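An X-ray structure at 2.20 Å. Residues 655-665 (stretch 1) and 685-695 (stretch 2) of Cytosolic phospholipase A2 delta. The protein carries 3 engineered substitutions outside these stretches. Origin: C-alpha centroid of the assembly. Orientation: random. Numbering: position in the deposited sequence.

Stretch 1 (655-665) FINTSSPSMFR
Stretch 2 685-695: EALQQTELYCR

Residues 655-665 pack as an irregular segment against one face of the helix 685-695, which is regular throughout (phi/psi near -60/-45) and continues beyond Arg695. Both chains advance in broadly the same direction, Asn657 beside Ala686 and Phe664 beside Cys694. The contact buries 388 Å² without a hydrogen bond between the stretches; it consists of van der Waals packing, with one sulfur-aromatic contact.

The CB of Phe655 (-123/-65, chi1 m, chi2 78°) points sideways and its ring leads away, making no contact. Ile656 is extended (-141/130); its CB points sideways, but the m,t rotamer carries the side chain to the helix, where Ile656 CD1 lies 3.9 Å from Tyr693 CD1, oblique to the ring, and CG2 lies 4.4 Å from Gln689 CB. Tyr693 adopts chi1 t and chi2 82°. The nearest CA atoms across the contact are those of Asn657 (-86/58, chi1 t) and Ala686, 5.6 Å apart. Ala686 faces the loop, its CB 3.4 Å from Asn657 O. A weak hydrogen bond from Thr658 N to Ile656 O (2.9 Å) spans Asn657.

Thr658 (-142/148, chi1 t) points toward the helix, its OG1 3.7 Å from Thr690 CG2. Thr658 OG1 is also hydrogen-bonded to Ser660 OG at 2.9 Å. Ser659 (-104/17, chi1 p) is out of reach. Ser660 (chi1 p) places OG 3.7 Å from Thr690 CB. Thr690 has an off-rotamer chi1 of 129°, and its buried OG1 has no polar partner.

From Ser660 to Met663 phi/psi are helical, and Met663 N bonds to Ser660 O (2.8 Å). Phe664 (-120/13) follows, its N bonded to Pro661 O (3.1 Å). With chi1 m and chi2 -82°, its ring presents a face to Cys694 (chi1 m): SG stands 4.5 Å from the Phe664 ring centroid, 23° off the normal, and 4.1 Å from Phe664 CE2. Arg665, all-t, lies beyond the contact.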

# COMPACT_ATOMS: atom_id res chain seq x y z
N PHE B 655 -1.07 11.33 -7.38
CA PHE B 655 -2.46 11.72 -7.16
C PHE B 655 -2.60 13.01 -6.37
O PHE B 655 -3.11 14.00 -6.90
CB PHE B 655 -3.23 10.59 -6.49
CG PHE B 655 -3.43 9.39 -7.38
CD1 PHE B 655 -2.39 8.49 -7.58
CD2 PHE B 655 -4.65 9.16 -8.02
CE1 PHE B 655 -2.56 7.39 -8.40
CE2 PHE B 655 -4.82 8.06 -8.84
CZ PHE B 655 -3.77 7.17 -9.03
N ILE B 656 -2.18 13.01 -5.11
CA ILE B 656 -2.31 14.19 -4.23
C ILE B 656 -1.10 14.41 -3.35
O ILE B 656 -0.70 13.51 -2.61
CB ILE B 656 -3.52 14.09 -3.28
CG1 ILE B 656 -4.82 13.85 -4.06
CG2 ILE B 656 -3.62 15.37 -2.45
CD1 ILE B 656 -6.05 13.66 -3.19
N ASN B 657 -0.59 15.64 -3.35
CA ASN B 657 0.70 15.95 -2.75
C ASN B 657 0.61 16.25 -1.25
O ASN B 657 1.04 17.32 -0.79
CB ASN B 657 1.34 17.13 -3.49
CG ASN B 657 2.79 17.35 -3.12
OD1 ASN B 657 3.50 16.43 -2.72
ND2 ASN B 657 3.25 18.59 -3.26
N THR B 658 0.09 15.28 -0.49
CA THR B 658 -0.08 15.42 0.95
C THR B 658 0.22 14.12 1.70
O THR B 658 -0.01 13.02 1.18
CB THR B 658 -1.52 15.85 1.30
OG1 THR B 658 -1.61 16.12 2.70
CG2 THR B 658 -2.55 14.76 0.92
N SER B 659 0.73 14.25 2.92
CA SER B 659 0.92 13.11 3.81
C SER B 659 -0.15 13.08 4.91
O SER B 659 -0.01 12.37 5.89
CB SER B 659 2.34 13.14 4.41
OG SER B 659 2.55 14.26 5.22
N SER B 660 -1.24 13.82 4.70
CA SER B 660 -2.27 14.04 5.71
C SER B 660 -3.10 12.83 6.15
O SER B 660 -3.54 12.77 7.30
CB SER B 660 -3.21 15.16 5.26
OG SER B 660 -3.88 14.82 4.06
N PRO B 661 -3.33 11.85 5.25
CA PRO B 661 -4.16 10.71 5.67
C PRO B 661 -3.71 10.01 6.96
O PRO B 661 -4.55 9.55 7.75
CB PRO B 661 -4.06 9.75 4.48
CG PRO B 661 -3.80 10.65 3.32
CD PRO B 661 -2.91 11.74 3.84
N SER B 662 -2.41 9.95 7.19
CA SER B 662 -1.86 9.36 8.42
C SER B 662 -2.22 10.19 9.66
O SER B 662 -2.30 9.64 10.77
CB SER B 662 -0.34 9.21 8.30
OG SER B 662 -0.01 8.00 7.61
N MET B 663 -2.43 11.50 9.48
CA MET B 663 -2.88 12.37 10.57
C MET B 663 -4.34 12.13 10.96
O MET B 663 -4.77 12.64 11.99
CB MET B 663 -2.65 13.85 10.23
CG MET B 663 -1.18 14.24 10.03
SD MET B 663 -0.17 13.84 11.47
CE MET B 663 1.46 14.37 10.96
N PHE B 664 -5.09 11.35 10.18
CA PHE B 664 -6.50 11.07 10.47
C PHE B 664 -6.87 9.61 10.68
O PHE B 664 -8.05 9.26 10.69
CB PHE B 664 -7.39 11.67 9.37
CG PHE B 664 -7.28 13.16 9.30
CD1 PHE B 664 -8.01 13.94 10.16
CD2 PHE B 664 -6.42 13.76 8.40
CE1 PHE B 664 -7.90 15.32 10.11
CE2 PHE B 664 -6.30 15.14 8.35
CZ PHE B 664 -7.05 15.91 9.21
N ARG B 665 -5.87 8.75 10.85
CA ARG B 665 -6.15 7.39 11.28
C ARG B 665 -6.85 7.46 12.64
O ARG B 665 -6.42 8.24 13.50
CB ARG B 665 -4.87 6.58 11.38
CG ARG B 665 -5.10 5.16 11.86
CD ARG B 665 -3.84 4.32 11.82
NE ARG B 665 -4.06 2.99 12.38
CZ ARG B 665 -3.14 2.03 12.45
NH1 ARG B 665 -1.90 2.23 11.99
NH2 ARG B 665 -3.46 0.86 12.99
N GLU B 685 -2.48 24.64 -2.79
CA GLU B 685 -3.18 23.63 -3.58
C GLU B 685 -3.35 22.33 -2.81
O GLU B 685 -4.47 21.84 -2.66
CB GLU B 685 -2.42 23.36 -4.89
CG GLU B 685 -3.07 22.32 -5.80
CD GLU B 685 -2.30 22.06 -7.09
OE1 GLU B 685 -1.37 22.82 -7.44
OE2 GLU B 685 -2.67 21.09 -7.77
N ALA B 686 -2.24 21.79 -2.31
CA ALA B 686 -2.26 20.54 -1.56
C ALA B 686 -3.20 20.63 -0.37
O ALA B 686 -4.02 19.75 -0.18
CB ALA B 686 -0.85 20.16 -1.10
N LEU B 687 -3.10 21.71 0.42
CA LEU B 687 -3.95 21.88 1.61
C LEU B 687 -5.43 21.92 1.23
O LEU B 687 -6.26 21.35 1.92
CB LEU B 687 -3.59 23.14 2.42
CG LEU B 687 -2.95 22.96 3.81
CD1 LEU B 687 -2.86 24.31 4.49
CD2 LEU B 687 -3.72 21.99 4.69
N GLN B 688 -5.75 22.61 0.13
CA GLN B 688 -7.14 22.74 -0.33
C GLN B 688 -7.74 21.44 -0.83
O GLN B 688 -8.91 21.13 -0.55
CB GLN B 688 -7.26 23.81 -1.42
CG GLN B 688 -7.16 25.21 -0.85
CD GLN B 688 -7.31 26.30 -1.89
OE1 GLN B 688 -6.71 26.24 -2.97
NE2 GLN B 688 -8.11 27.31 -1.57
N GLN B 689 -6.93 20.66 -1.55
CA GLN B 689 -7.39 19.38 -2.05
C GLN B 689 -7.61 18.47 -0.86
O GLN B 689 -8.63 17.78 -0.81
CB GLN B 689 -6.35 18.74 -2.96
CG GLN B 689 -5.92 19.61 -4.14
CD GLN B 689 -5.69 18.82 -5.40
OE1 GLN B 689 -4.55 18.67 -5.85
NE2 GLN B 689 -6.76 18.29 -5.98
N THR B 690 -6.68 18.48 0.10
CA THR B 690 -6.87 17.66 1.30
C THR B 690 -8.15 18.07 2.04
O THR B 690 -8.86 17.21 2.53
CB THR B 690 -5.68 17.48 2.28
OG1 THR B 690 -6.11 17.79 3.62
CG2 THR B 690 -4.47 18.29 1.93
N GLU B 691 -8.44 19.37 2.12
CA GLU B 691 -9.66 19.82 2.79
C GLU B 691 -10.92 19.27 2.11
O GLU B 691 -11.82 18.78 2.77
CB GLU B 691 -9.74 21.35 2.85
CG GLU B 691 -10.92 21.82 3.73
CD GLU B 691 -12.15 22.20 2.94
OE1 GLU B 691 -12.02 22.96 1.96
OE2 GLU B 691 -13.26 21.75 3.32
N LEU B 692 -10.97 19.39 0.78
CA LEU B 692 -12.07 18.81 0.00
C LEU B 692 -12.17 17.30 0.21
O LEU B 692 -13.25 16.76 0.39
CB LEU B 692 -11.87 19.06 -1.50
CG LEU B 692 -13.03 19.74 -2.25
CD1 LEU B 692 -12.79 19.74 -3.76
CD2 LEU B 692 -14.36 19.05 -1.96
N TYR B 693 -11.01 16.65 0.16
CA TYR B 693 -10.91 15.21 0.35
C TYR B 693 -11.49 14.81 1.72
O TYR B 693 -12.31 13.89 1.80
CB TYR B 693 -9.44 14.81 0.21
CG TYR B 693 -9.14 13.34 0.02
CD1 TYR B 693 -9.24 12.74 -1.24
CD2 TYR B 693 -8.66 12.56 1.07
CE1 TYR B 693 -8.92 11.40 -1.43
CE2 TYR B 693 -8.35 11.23 0.89
CZ TYR B 693 -8.48 10.65 -0.36
OH TYR B 693 -8.15 9.33 -0.52
N CYS B 694 -11.11 15.54 2.77
CA CYS B 694 -11.63 15.33 4.14
C CYS B 694 -13.12 15.60 4.23
O CYS B 694 -13.84 14.87 4.91
CB CYS B 694 -10.92 16.23 5.16
SG CYS B 694 -9.21 15.78 5.51
N ARG B 695 -13.57 16.67 3.58
CA ARG B 695 -14.98 17.08 3.66
C ARG B 695 -15.88 16.04 3.02
O ARG B 695 -16.94 15.72 3.55
CB ARG B 695 -15.22 18.44 2.99
CG ARG B 695 -16.49 19.12 3.47
CD ARG B 695 -17.25 19.88 2.39
NE ARG B 695 -16.43 20.66 1.45
CZ ARG B 695 -15.74 21.76 1.76
NH1 ARG B 695 -15.71 22.23 3.00
NH2 ARG B 695 -15.06 22.39 0.81